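Local coordinates for protein translation elongation factor 1A (Methanosarcina mazei, PDB 3WND) that binds cysteinyl-tRNA(Cys) in its GTP-bound form, resembles SelB, EF-Tu and aIF2 gamma, and probably acts as a translation elongation factor, at residues N23-G28 / N82-A87; A87-P92 / E102-L107; E58-V63 / R173-A178. All coordinates share one frame; numbering follows the deposited sequence. Where two conformers were deposited one is given.

Contact 1: N23-G28 / N82-A87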
ATOM      1  N   ASN A  23       3.946  -8.044  -4.837  1.00 14.24           N
ATOM      2  CA  ASN A  23       4.423  -6.826  -4.167  1.00 13.22           C
ATOM      3  C   ASN A  23       3.894  -6.908  -2.757  1.00 16.22           C
ATOM      4  O   ASN A  23       2.665  -7.027  -2.515  1.00 14.06           O
ATOM      5  CB  ASN A  23       3.873  -5.611  -4.886  1.00 15.49           C
ATOM      6  CG  ASN A  23       4.386  -5.525  -6.293  1.00 18.18           C
ATOM      7  OD1 ASN A  23       5.598  -5.722  -6.538  1.00 21.82           O
ATOM      8  ND2 ASN A  23       3.476  -5.359  -7.248  1.00 23.27           N
ATOM      9  N   VAL A  24       4.844  -6.913  -1.815  1.00 13.46           N
ATOM     10  CA  VAL A  24       4.549  -7.241  -0.395  1.00 14.92           C
ATOM     11  C   VAL A  24       4.960  -6.067   0.486  1.00 13.88           C
ATOM     12  O   VAL A  24       6.037  -5.481   0.324  1.00 18.69           O
ATOM     13  CB  VAL A  24       5.328  -8.562  -0.017  1.00 16.08           C
ATOM     14  CG1 VAL A  24       5.040  -8.918   1.451  1.00 17.83           C
ATOM     15  CG2 VAL A  24       4.980  -9.726  -0.964  1.00 16.28           C
ATOM     16  N   ALA A  25       4.061  -5.628   1.336  1.00 12.69           N
ATOM     17  CA  ALA A  25       4.355  -4.614   2.355  1.00 11.77           C
ATOM     18  C   ALA A  25       4.716  -5.250   3.648  1.00 14.89           C
ATOM     19  O   ALA A  25       4.021  -6.129   4.138  1.00 14.12           O
ATOM     20  CB  ALA A  25       3.111  -3.785   2.586  1.00 16.36           C
ATOM     21  N   ILE A  26       5.856  -4.861   4.189  0.62 14.09           N
ATOM     22  CA  ILE A  26       6.267  -5.390   5.538  0.62 13.87           C
ATOM     23  C   ILE A  26       6.075  -4.222   6.493  0.62 15.76           C
ATOM     24  O   ILE A  26       6.703  -3.137   6.343  0.62 17.59           O
ATOM     25  CB  ILE A  26       7.763  -5.898   5.609  0.62 14.37           C
ATOM     26  CG1 ILE A  26       8.140  -6.881   4.464  0.62 16.23           C
ATOM     27  CG2 ILE A  26       8.045  -6.439   7.020  0.62 17.65           C
ATOM     28  CD1 ILE A  26       7.343  -8.148   4.341  0.62 17.68           C
ATOM     29  N   ILE A  27       5.163  -4.428   7.453  1.00 12.77           N
ATOM     30  CA  ILE A  27       4.744  -3.360   8.309  1.00 11.89           C
ATOM     31  C   ILE A  27       4.702  -3.806   9.768  1.00 13.57           C
ATOM     32  O   ILE A  27       4.695  -5.036  10.105  1.00 14.32           O
ATOM     33  CB  ILE A  27       3.332  -2.815   7.881  1.00 15.12           C
ATOM     34  CG1 ILE A  27       2.239  -3.881   8.111  1.00 16.06           C
ATOM     35  CG2 ILE A  27       3.349  -2.278   6.394  1.00 14.61           C
ATOM     36  CD1 ILE A  27       0.804  -3.280   8.055  1.00 14.59           C
ATOM     37  N   GLY A  28       4.572  -2.842  10.631  1.00 16.49           N
ATOM     38  CA  GLY A  28       4.253  -3.061  12.031  1.00 18.37           C
ATOM     39  C   GLY A  28       4.906  -2.092  12.966  1.00 22.39           C
ATOM     40  O   GLY A  28       5.528  -1.087  12.517  1.00 22.87           O
ATOM     41  N   ASN A  82      -0.708   0.801  -0.375  1.00 13.89           N
ATOM     42  CA  ASN A  82      -1.383   1.014  -1.644  1.00 14.46           C
ATOM     43  C   ASN A  82      -0.548   0.713  -2.871  1.00 19.24           C
ATOM     44  O   ASN A  82      -1.080   0.827  -3.976  1.00 23.72           O
ATOM     45  CB  ASN A  82      -1.924   2.504  -1.695  1.00 16.55           C
ATOM     46  CG  ASN A  82      -3.332   2.662  -0.947  1.00 24.73           C
ATOM     47  OD1 ASN A  82      -4.011   1.642  -0.667  1.00 22.94           O
ATOM     48  ND2 ASN A  82      -3.797   3.936  -0.710  1.00 18.45           N
ATOM     49  N   ILE A  83       0.722   0.307  -2.696  1.00 16.85           N
ATOM     50  CA  ILE A  83       1.500  -0.265  -3.835  1.00 16.85           C
ATOM     51  C   ILE A  83       1.662  -1.751  -3.753  1.00 17.22           C
ATOM     52  O   ILE A  83       2.198  -2.355  -4.647  1.00 21.19           O
ATOM     53  CB  ILE A  83       2.896   0.456  -3.988  1.00 21.78           C
ATOM     54  CG1 ILE A  83       3.855   0.053  -2.925  1.00 20.57           C
ATOM     55  CG2 ILE A  83       2.709   1.960  -4.211  1.00 26.79           C
ATOM     56  CD1 ILE A  83       5.201   0.850  -3.072  1.00 22.57           C
ATOM     57  N   SER A  84       1.180  -2.329  -2.644  1.00 15.32           N
ATOM     58  CA  SER A  84       1.353  -3.741  -2.428  1.00 15.52           C
ATOM     59  C   SER A  84       0.065  -4.518  -2.542  1.00 14.95           C
ATOM     60  O   SER A  84      -1.054  -3.957  -2.416  1.00 18.74           O
ATOM     61  CB  SER A  84       1.991  -3.962  -1.044  1.00 16.66           C
ATOM     62  OG  SER A  84       3.257  -3.328  -0.990  1.00 17.59           O
ATOM     63  N   ASP A  85       0.181  -5.842  -2.724  1.00 13.36           N
ATOM     64  CA  ASP A  85      -1.019  -6.679  -2.718  1.00 13.72           C
ATOM     65  C   ASP A  85      -1.093  -7.605  -1.525  1.00 12.70           C
ATOM     66  O   ASP A  85      -2.163  -8.176  -1.294  1.00 14.28           O
ATOM     67  CB  ASP A  85      -1.103  -7.526  -4.024  1.00 16.04           C
ATOM     68  CG  ASP A  85      -1.452  -6.627  -5.246  1.00 23.35           C
ATOM     69  OD1 ASP A  85      -2.381  -5.775  -5.175  1.00 27.74           O
ATOM     70  OD2 ASP A  85      -0.793  -6.795  -6.228  1.00 25.12           O
ATOM     71  N   ILE A  86       0.038  -7.775  -0.820  1.00 13.10           N
ATOM     72  CA  ILE A  86       0.086  -8.695   0.330  1.00 13.22           C
ATOM     73  C   ILE A  86       0.697  -7.896   1.471  1.00 13.13           C
ATOM     74  O   ILE A  86       1.663  -7.179   1.224  1.00 14.83           O
ATOM     75  CB  ILE A  86       1.078  -9.857   0.046  1.00 14.92           C
ATOM     76  CG1 ILE A  86       0.569 -10.709  -1.141  1.00 16.39           C
ATOM     77  CG2 ILE A  86       1.201 -10.753   1.295  1.00 16.22           C
ATOM     78  CD1 ILE A  86       1.561 -11.776  -1.652  1.00 18.25           C
ATOM     79  N   ALA A  87       0.119  -8.051   2.683  1.00 11.19           N
ATOM     80  CA  ALA A  87       0.667  -7.331   3.864  1.00 12.34           C
ATOM     81  C   ALA A  87       1.226  -8.344   4.800  1.00 12.36           C
ATOM     82  O   ALA A  87       0.558  -9.328   5.081  1.00 13.59           O
ATOM     83  CB  ALA A  87      -0.405  -6.475   4.598  1.00 14.57           C
TER
HETATM   84  O   HOH W   1       1.326  -8.921  -5.889  1.00 27.82           O
HETATM   85  O   HOH W   2       0.934  -4.449  -6.500  1.00 32.26           O

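Contact 2: A87-P92 / E102-L107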
ATOM      1  N   ALA A  87       0.119  -8.051   2.683  1.00 11.19           N
ATOM      2  CA  ALA A  87       0.667  -7.331   3.864  1.00 12.34           C
ATOM      3  C   ALA A  87       1.226  -8.344   4.800  1.00 12.36           C
ATOM      4  O   ALA A  87       0.558  -9.328   5.081  1.00 13.59           O
ATOM      5  CB  ALA A  87      -0.405  -6.475   4.598  1.00 14.57           C
ATOM      6  N   VAL A  88       2.448  -8.113   5.264  1.00 11.28           N
ATOM      7  CA  VAL A  88       2.992  -8.951   6.358  1.00 11.08           C
ATOM      8  C   VAL A  88       3.107  -8.038   7.581  1.00 12.23           C
ATOM      9  O   VAL A  88       3.864  -7.043   7.557  1.00 12.24           O
ATOM     10  CB  VAL A  88       4.395  -9.451   6.011  1.00 10.17           C
ATOM     11  CG1 VAL A  88       5.006 -10.172   7.259  1.00 13.44           C
ATOM     12  CG2 VAL A  88       4.269 -10.406   4.805  1.00 14.30           C
ATOM     13  N   LEU A  89       2.253  -8.308   8.585  1.00 12.08           N
ATOM     14  CA  LEU A  89       2.186  -7.483   9.819  1.00  9.88           C
ATOM     15  C   LEU A  89       3.083  -8.133  10.840  1.00 12.14           C
ATOM     16  O   LEU A  89       2.837  -9.310  11.203  1.00 12.29           O
ATOM     17  CB  LEU A  89       0.743  -7.334  10.294  1.00 11.15           C
ATOM     18  CG  LEU A  89       0.579  -6.751  11.674  1.00  9.60           C
ATOM     19  CD1 LEU A  89       1.164  -5.281  11.704  1.00 11.51           C
ATOM     20  CD2 LEU A  89      -0.913  -6.794  12.048  1.00 12.40           C
ATOM     21  N   CYS A  90       4.115  -7.428  11.220  1.00 10.78           N
ATOM     22  CA  CYS A  90       5.127  -8.017  12.156  1.00 11.76           C
ATOM     23  C   CYS A  90       4.721  -7.651  13.587  1.00 11.04           C
ATOM     24  O   CYS A  90       4.551  -6.519  13.907  1.00 13.44           O
ATOM     25  CB  CYS A  90       6.489  -7.383  11.841  1.00 11.67           C
ATOM     26  SG  CYS A  90       7.111  -7.868  10.252  1.00 14.04           S
ATOM     27  N   ILE A  91       4.510  -8.689  14.400  1.00 11.21           N
ATOM     28  CA  ILE A  91       4.182  -8.465  15.809  1.00 13.12           C
ATOM     29  C   ILE A  91       5.246  -9.222  16.628  1.00 12.73           C
ATOM     30  O   ILE A  91       5.253 -10.471  16.604  1.00 12.65           O
ATOM     31  CB  ILE A  91       2.756  -8.974  16.124  1.00 12.89           C
ATOM     32  CG1 ILE A  91       1.734  -8.314  15.139  1.00 14.40           C
ATOM     33  CG2 ILE A  91       2.440  -8.700  17.580  1.00 13.10           C
ATOM     34  CD1 ILE A  91       0.323  -8.752  15.261  1.00 15.57           C
ATOM     35  N   PRO A  92       5.988  -8.504  17.474  1.00 12.31           N
ATOM     36  CA  PRO A  92       6.997  -9.157  18.325  1.00 14.06           C
ATOM     37  C   PRO A  92       6.349  -9.719  19.634  1.00 13.41           C
ATOM     38  O   PRO A  92       5.176  -9.465  19.891  1.00 12.59           O
ATOM     39  CB  PRO A  92       7.937  -7.993  18.639  1.00 13.56           C
ATOM     40  CG  PRO A  92       6.969  -6.779  18.778  1.00 15.49           C
ATOM     41  CD  PRO A  92       6.000  -7.003  17.619  1.00 12.94           C
ATOM     42  N   GLU A 102      -3.186   0.167  15.658  1.00 13.33           N
ATOM     43  CA  GLU A 102      -3.385   1.158  14.570  1.00 14.30           C
ATOM     44  C   GLU A 102      -3.205   0.484  13.215  1.00 12.80           C
ATOM     45  O   GLU A 102      -3.985   0.714  12.250  1.00 13.54           O
ATOM     46  CB  GLU A 102      -2.402   2.306  14.747  1.00 12.80           C
ATOM     47  CG  GLU A 102      -2.695   3.431  13.730  1.00 11.57           C
ATOM     48  CD  GLU A 102      -1.750   4.583  13.967  1.00 13.60           C
ATOM     49  OE1 GLU A 102      -0.525   4.382  13.934  1.00 14.88           O
ATOM     50  OE2 GLU A 102      -2.260   5.697  14.267  1.00 15.49           O
ATOM     51  N   CYS A 103      -2.163  -0.351  13.096  1.00 12.37           N
ATOM     52  CA  CYS A 103      -1.974  -1.108  11.791  1.00 12.67           C
ATOM     53  C   CYS A 103      -3.143  -2.033  11.462  1.00 12.64           C
ATOM     54  O   CYS A 103      -3.552  -2.140  10.309  1.00 12.68           O
ATOM     55  CB  CYS A 103      -0.694  -2.002  11.864  1.00 14.34           C
ATOM     56  SG  CYS A 103       0.799  -0.982  11.690  1.00 16.06           S
ATOM     57  N   ILE A 104      -3.627  -2.799  12.487  1.00 12.11           N
ATOM     58  CA  ILE A 104      -4.800  -3.629  12.287  1.00 13.49           C
ATOM     59  C   ILE A 104      -5.989  -2.811  11.846  1.00 11.65           C
ATOM     60  O   ILE A 104      -6.664  -3.169  10.908  1.00 11.99           O
ATOM     61  CB  ILE A 104      -5.133  -4.386  13.600  1.00 11.51           C
ATOM     62  CG1 ILE A 104      -4.019  -5.436  13.810  1.00 14.21           C
ATOM     63  CG2 ILE A 104      -6.539  -5.045  13.553  1.00 11.89           C
ATOM     64  CD1 ILE A 104      -4.123  -6.130  15.176  1.00 14.06           C
ATOM     65  N   ILE A 105      -6.227  -1.647  12.488  1.00 10.96           N
ATOM     66  CA  ILE A 105      -7.336  -0.805  12.123  1.00 14.70           C
ATOM     67  C   ILE A 105      -7.155  -0.283  10.685  1.00 11.91           C
ATOM     68  O   ILE A 105      -8.130  -0.293   9.889  1.00 13.70           O
ATOM     69  CB  ILE A 105      -7.459   0.336  13.138  1.00 14.09           C
ATOM     70  CG1 ILE A 105      -8.140  -0.219  14.400  1.00 16.46           C
ATOM     71  CG2 ILE A 105      -8.328   1.439  12.524  1.00 13.14           C
ATOM     72  CD1 ILE A 105      -7.953   0.680  15.595  1.00 16.21           C
ATOM     73  N   ALA A 106      -5.939   0.103  10.350  1.00 13.47           N
ATOM     74  CA  ALA A 106      -5.690   0.601   8.972  1.00 13.08           C
ATOM     75  C   ALA A 106      -5.945  -0.457   7.930  1.00 11.93           C
ATOM     76  O   ALA A 106      -6.594  -0.182   6.910  1.00 12.23           O
ATOM     77  CB  ALA A 106      -4.278   1.127   8.798  1.00 16.03           C
ATOM     78  N   LEU A 107      -5.410  -1.686   8.164  1.00 11.50           N
ATOM     79  CA  LEU A 107      -5.618  -2.740   7.175  1.00 10.49           C
ATOM     80  C   LEU A 107      -7.100  -2.980   7.014  1.00 11.06           C
ATOM     81  O   LEU A 107      -7.586  -3.242   5.876  1.00 12.07           O
ATOM     82  CB  LEU A 107      -4.934  -4.011   7.690  1.00 10.15           C
ATOM     83  CG  LEU A 107      -3.379  -3.982   7.632  1.00 11.75           C
ATOM     84  CD1 LEU A 107      -2.793  -5.159   8.476  1.00 14.58           C
ATOM     85  CD2 LEU A 107      -2.885  -4.044   6.155  1.00 13.34           C
TER

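Contact 3: E58-V63 / R173-A178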
ATOM      1  N   GLU A  58      14.147 -15.693  -7.092  1.00 29.40           N
ATOM      2  CA  GLU A  58      13.556 -16.892  -6.529  1.00 25.04           C
ATOM      3  C   GLU A  58      12.263 -17.387  -7.209  1.00 24.82           C
ATOM      4  O   GLU A  58      11.543 -18.317  -6.643  1.00 34.73           O
ATOM      5  CB  GLU A  58      13.432 -16.806  -5.005  1.00 31.42           C
ATOM      6  CG  GLU A  58      14.796 -16.431  -4.421  1.00 21.18           C
ATOM      7  CD  GLU A  58      14.831 -16.355  -2.910  1.00 26.79           C
ATOM      8  OE1 GLU A  58      14.126 -17.149  -2.226  1.00 34.39           O
ATOM      9  OE2 GLU A  58      15.666 -15.573  -2.411  1.00 39.39           O
ATOM     10  N   GLY A  59      12.003 -16.891  -8.441  1.00 28.97           N
ATOM     11  CA  GLY A  59      10.788 -17.374  -9.196  1.00 28.27           C
ATOM     12  C   GLY A  59       9.865 -16.211  -9.540  1.00 36.57           C
ATOM     13  O   GLY A  59       9.404 -16.052 -10.717  1.00 44.51           O
ATOM     14  N   ARG A  60       9.519 -15.422  -8.522  1.00 23.16           N
ATOM     15  CA  ARG A  60       8.631 -14.217  -8.759  1.00 22.45           C
ATOM     16  C   ARG A  60       9.434 -13.037  -8.674  1.00 26.72           C
ATOM     17  O   ARG A  60      10.409 -12.994  -7.898  1.00 32.30           O
ATOM     18  CB  ARG A  60       7.521 -14.144  -7.699  1.00 28.86           C
ATOM     19  CG  ARG A  60       6.527 -15.247  -7.781  1.00 26.25           C
ATOM     20  CD  ARG A  60       5.300 -14.997  -6.871  1.00 24.38           C
ATOM     21  NE  ARG A  60       4.203 -15.716  -7.542  1.00 28.34           N
ATOM     22  CZ  ARG A  60       4.034 -17.045  -7.504  1.00 27.50           C
ATOM     23  NH1 ARG A  60       4.807 -17.808  -6.714  1.00 26.34           N
ATOM     24  NH2 ARG A  60       3.024 -17.590  -8.192  1.00 29.09           N
ATOM     25  N   ASN A  61       9.061 -12.027  -9.435  1.00 19.95           N
ATOM     26  CA  ASN A  61       9.599 -10.717  -9.269  1.00 22.82           C
ATOM     27  C   ASN A  61       8.933 -10.232  -8.004  1.00 21.64           C
ATOM     28  O   ASN A  61       7.766  -9.896  -7.981  1.00 25.89           O
ATOM     29  CB  ASN A  61       9.224  -9.906 -10.485  1.00 26.02           C
ATOM     30  CG  ASN A  61      10.007 -10.314 -11.719  1.00 29.29           C
ATOM     31  OD1 ASN A  61      11.022 -10.985 -11.595  1.00 36.38           O
ATOM     32  ND2 ASN A  61       9.559  -9.852 -12.926  1.00 56.81           N
ATOM     33  N   MET A  62       9.639 -10.344  -6.887  1.00 21.39           N
ATOM     34  CA  MET A  62       9.060  -9.953  -5.563  1.00 21.54           C
ATOM     35  C   MET A  62       9.656  -8.626  -5.195  1.00 19.31           C
ATOM     36  O   MET A  62      10.896  -8.378  -5.396  1.00 20.79           O
ATOM     37  CB  MET A  62       9.392 -10.967  -4.487  1.00 21.93           C
ATOM     38  CG  MET A  62       8.783 -12.279  -4.733  1.00 27.10           C
ATOM     39  SD  MET A  62       8.318 -12.935  -3.135  1.00 36.95           S
ATOM     40  CE  MET A  62       7.255 -14.274  -3.714  1.00 44.46           C
ATOM     41  N   VAL A  63       8.818  -7.730  -4.705  1.00 16.83           N
ATOM     42  CA  VAL A  63       9.288  -6.499  -4.125  1.00 18.35           C
ATOM     43  C   VAL A  63       8.694  -6.451  -2.719  1.00 22.13           C
ATOM     44  O   VAL A  63       7.457  -6.599  -2.549  1.00 23.96           O
ATOM     45  CB  VAL A  63       8.869  -5.269  -4.934  1.00 19.47           C
ATOM     46  CG1 VAL A  63       9.326  -3.964  -4.260  1.00 21.47           C
ATOM     47  CG2 VAL A  63       9.396  -5.446  -6.378  1.00 24.37           C
ATOM     48  N   ARG A 173       4.152 -19.384   2.328  1.00 15.63           N
ATOM     49  CA  ARG A 173       2.808 -18.749   2.376  1.00 18.81           C
ATOM     50  C   ARG A 173       2.717 -17.493   1.455  1.00 19.49           C
ATOM     51  O   ARG A 173       1.694 -17.246   0.834  1.00 17.48           O
ATOM     52  CB  ARG A 173       2.482 -18.397   3.857  1.00 16.82           C
ATOM     53  CG  ARG A 173       1.128 -17.734   4.008  1.00 23.55           C
ATOM     54  CD  ARG A 173       0.040 -18.590   3.387  1.00 25.25           C
ATOM     55  NE  ARG A 173      -1.273 -17.999   3.542  1.00 23.50           N
ATOM     56  CZ  ARG A 173      -2.325 -18.484   2.884  1.00 33.64           C
ATOM     57  NH1 ARG A 173      -2.130 -19.535   2.063  1.00 32.95           N
ATOM     58  NH2 ARG A 173      -3.533 -17.922   3.025  1.00 35.18           N
ATOM     59  N   ILE A 174       3.740 -16.676   1.433  1.00 19.38           N
ATOM     60  CA  ILE A 174       3.747 -15.451   0.499  1.00 17.14           C
ATOM     61  C   ILE A 174       3.568 -15.986  -0.933  1.00 19.71           C
ATOM     62  O   ILE A 174       2.780 -15.462  -1.676  1.00 19.21           O
ATOM     63  CB  ILE A 174       5.073 -14.712   0.580  1.00 16.52           C
ATOM     64  CG1 ILE A 174       5.089 -14.004   1.975  1.00 16.87           C
ATOM     65  CG2 ILE A 174       5.237 -13.661  -0.540  1.00 17.30           C
ATOM     66  CD1 ILE A 174       6.436 -13.397   2.274  1.00 17.96           C
ATOM     67  N   ASN A 175       4.285 -17.049  -1.311  1.00 17.99           N
ATOM     68  CA  ASN A 175       4.100 -17.537  -2.699  1.00 21.07           C
ATOM     69  C   ASN A 175       2.684 -18.107  -2.950  1.00 22.21           C
ATOM     70  O   ASN A 175       2.171 -17.934  -4.057  1.00 20.06           O
ATOM     71  CB  ASN A 175       5.171 -18.612  -3.023  1.00 19.94           C
ATOM     72  CG  ASN A 175       6.499 -17.933  -3.482  1.00 27.68           C
ATOM     73  OD1 ASN A 175       6.604 -17.391  -4.626  1.00 30.87           O
ATOM     74  ND2 ASN A 175       7.512 -17.965  -2.638  1.00 22.46           N
ATOM     75  N   GLU A 176       2.100 -18.837  -1.981  1.00 19.75           N
ATOM     76  CA  GLU A 176       0.722 -19.311  -2.119  1.00 21.56           C
ATOM     77  C   GLU A 176      -0.238 -18.126  -2.327  1.00 17.82           C
ATOM     78  O   GLU A 176      -1.103 -18.177  -3.245  1.00 19.18           O
ATOM     79  CB  GLU A 176       0.243 -20.156  -0.918  1.00 25.04           C
ATOM     80  CG  GLU A 176       0.895 -21.488  -0.828  1.00 34.86           C
ATOM     81  CD  GLU A 176       0.514 -22.173   0.505  1.00 44.12           C
ATOM     82  OE1 GLU A 176      -0.203 -21.527   1.366  1.00 35.71           O
ATOM     83  OE2 GLU A 176       0.950 -23.338   0.694  1.00 65.56           O
ATOM     84  N   VAL A 177      -0.132 -17.099  -1.499  1.00 16.97           N
ATOM     85  CA  VAL A 177      -1.025 -15.936  -1.604  1.00 18.01           C
ATOM     86  C   VAL A 177      -0.733 -15.251  -2.926  1.00 19.58           C
ATOM     87  O   VAL A 177      -1.668 -14.773  -3.648  1.00 23.01           O
ATOM     88  CB  VAL A 177      -0.864 -14.956  -0.382  1.00 20.37           C
ATOM     89  CG1 VAL A 177      -1.759 -13.773  -0.544  1.00 26.04           C
ATOM     90  CG2 VAL A 177      -1.257 -15.607   0.971  1.00 24.18           C
ATOM     91  N   ALA A 178       0.560 -15.155  -3.279  1.00 18.92           N
ATOM     92  CA  ALA A 178       0.886 -14.515  -4.541  1.00 18.60           C
ATOM     93  C   ALA A 178       0.184 -15.172  -5.736  1.00 19.10           C
ATOM     94  O   ALA A 178      -0.175 -14.470  -6.699  1.00 21.13           O
ATOM     95  CB  ALA A 178       2.366 -14.451  -4.771  1.00 19.01           C
TER

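Contact 1: N23-G28 / N82-A87
With chi1 of 180°, Val24 swings CG1 opposite its backbone N and leaves CG2 opposite its carbonyl carbon, where that methyl lies 4.0 Å from CB of Ile86. Ile86 holds CG1 opposite its own carbonyl carbon (chi1 -64°) and brings CD1 to the same methyl, the two side chains lying aslant on each other. They belong to the central sheet of the GTPase domain, in which strand 21-28, leading into the GDP-binding loop around Ser32-Ser36, runs parallel to strand 86-91. Helix 167-187 covers the face that carries Val24 and Ile86, placing Ile174 on Val24 and both Val177 and Ile181 on Ile86. The other face carries Ala25 and Ala87; there Ala25 CB meets OG of Ser84 at 3.6 Å, while that hydroxyl is hydrogen-bonded to the carbonyl of Ala80 in the preceding helix 74-83 and not to the nearby amide of Ala25. The backbones join where Ala25 N gives its hydrogen to Ile86 O over 2.9 Å, and the same oxygen receives a CH...O contact from CA of Val24 at 3.3 Å. Asn23 O has two donors as the chain turns from helix 74-83 into the strand: the amide of Ile86 lies in the carbonyl plane at 3.2 Å from this oxygen, that of Asp85 stands 31° off that plane but closer, 2.8 Å from the same oxygen. ND2 of Asn23 is hydrogen-bonded to the carbonyl O of Gly252 in the neighbouring beta domain, and 2.8 Å from ND2 sits a water that also bonds Ile83 O. This water and a second one, held by Asn23 N, each donate to OD2 of Asp85, an oxygen also hydrogen-bonded to ND2 of Asn185.

Contact 2: A87-P92 / E102-L107
Leu89 carries the largest share of this contact, dividing its two methyls between neighbouring residues of helix 98-109. CD1 touches CB of Cys103 at 3.8 Å, meeting the methylene more closely than the sulfur, and CD2 comes equally close, 3.8 Å, to CG1 of Ile104. The leucine can reach both because its CG stands opposite the backbone N (chi1 169°), which carries the branch off the strand towards the helix; the side chains of Leu89 and Ile104 cross at about a right angle. Strand 86-91 and this helix are the first two members of a beta-alpha-beta unit completed by strand 115-119, and the axes of the segments 87-91 and 102-107 run nearly antiparallel (162°), 10.3 Å apart at closest approach. One helical turn beyond Cys103, Leu107 brings its own fork down on the strand. Its CD2 packs on the CB of Ala87 at 3.8 Å, whereas CD1 makes a looser approach of 4.4 Å to CD2 of Leu89. The small alanine thus takes one leucine methyl directly over its CB, and every group that meets here is apolar and buried. Val88, alternating with these residues along the strand, faces the other side of the sheet and packs there on Leu37 of helix 34-39, while Leu89 also rests against Ile27 of strand 21-28.

Contact 3: E58-V63 / R173-A178
Arg60 reaches helix 167-187 with its chain extended from CG to NE, passing alongside Asn175 in the opposite direction. At the end of that reach chi4 of 77° turns the guanidinium out of line with the chain, and NH1 gives a hydrogen bond of 2.8 Å to OD1 of Asn175. The oxygen lies at the edge of the guanidinium, close to its plane, and is approached on a lone pair in the plane of its own carbonyl, although the two flat groups are 53° apart. The amide of Asn175 is fixed by a second bond, from its ND2 to the backbone O of Lys171 one turn earlier. The methyl of Ala178, 3.6 Å from NE of Arg60, lies over one face of the guanidinium, and NE forms a salt bridge with Glu182 one turn further along. This is the edge of the GTPase domain, where the loop before strand 61-66 and the start of that strand meet the long helix that closes the domain and leads towards the beta domains. A leucine in place of Arg60 would probably leave Glu182 without its charged mate and Asn175 OD1 without its NH1 donor. Met62, two residues further along, bends at chi2 (-144°), its side chain crossing that of Asn175 at about a right angle, and sets CE above the amide plane, offset to the OD1 side. That CE sits 3.3 Å from OD1 of Asn175 and 3.8 Å from CG2 of Ile174, whose side chain also packs on Ile116 of strand 115-119.

All three contacts belong to the GTPase domain and reach one mixed sheet. Contacts 1 and 2 have centres about 10 Å apart and share Ala87 on strand 86-91; contact 1 closes before contact 2 opens. The centre of contact 3 lies about 12 Å from that of contact 1 and the two cross in sequence, as strand 61-66 borders the other edge of strand 21-28: Val63 O and Val24 N are probably hydrogen-bonded. Contacts 2 and 3, about 20 Å apart at their centres, do not touch; contact 2 falls between the segments of contact 3 in sequence. Helices 98-109 (Ala87 face) and 167-187 (Val24 and Ile86 face) cover opposite sides of the sheet, with the strand leading into the GDP-binding loop between them.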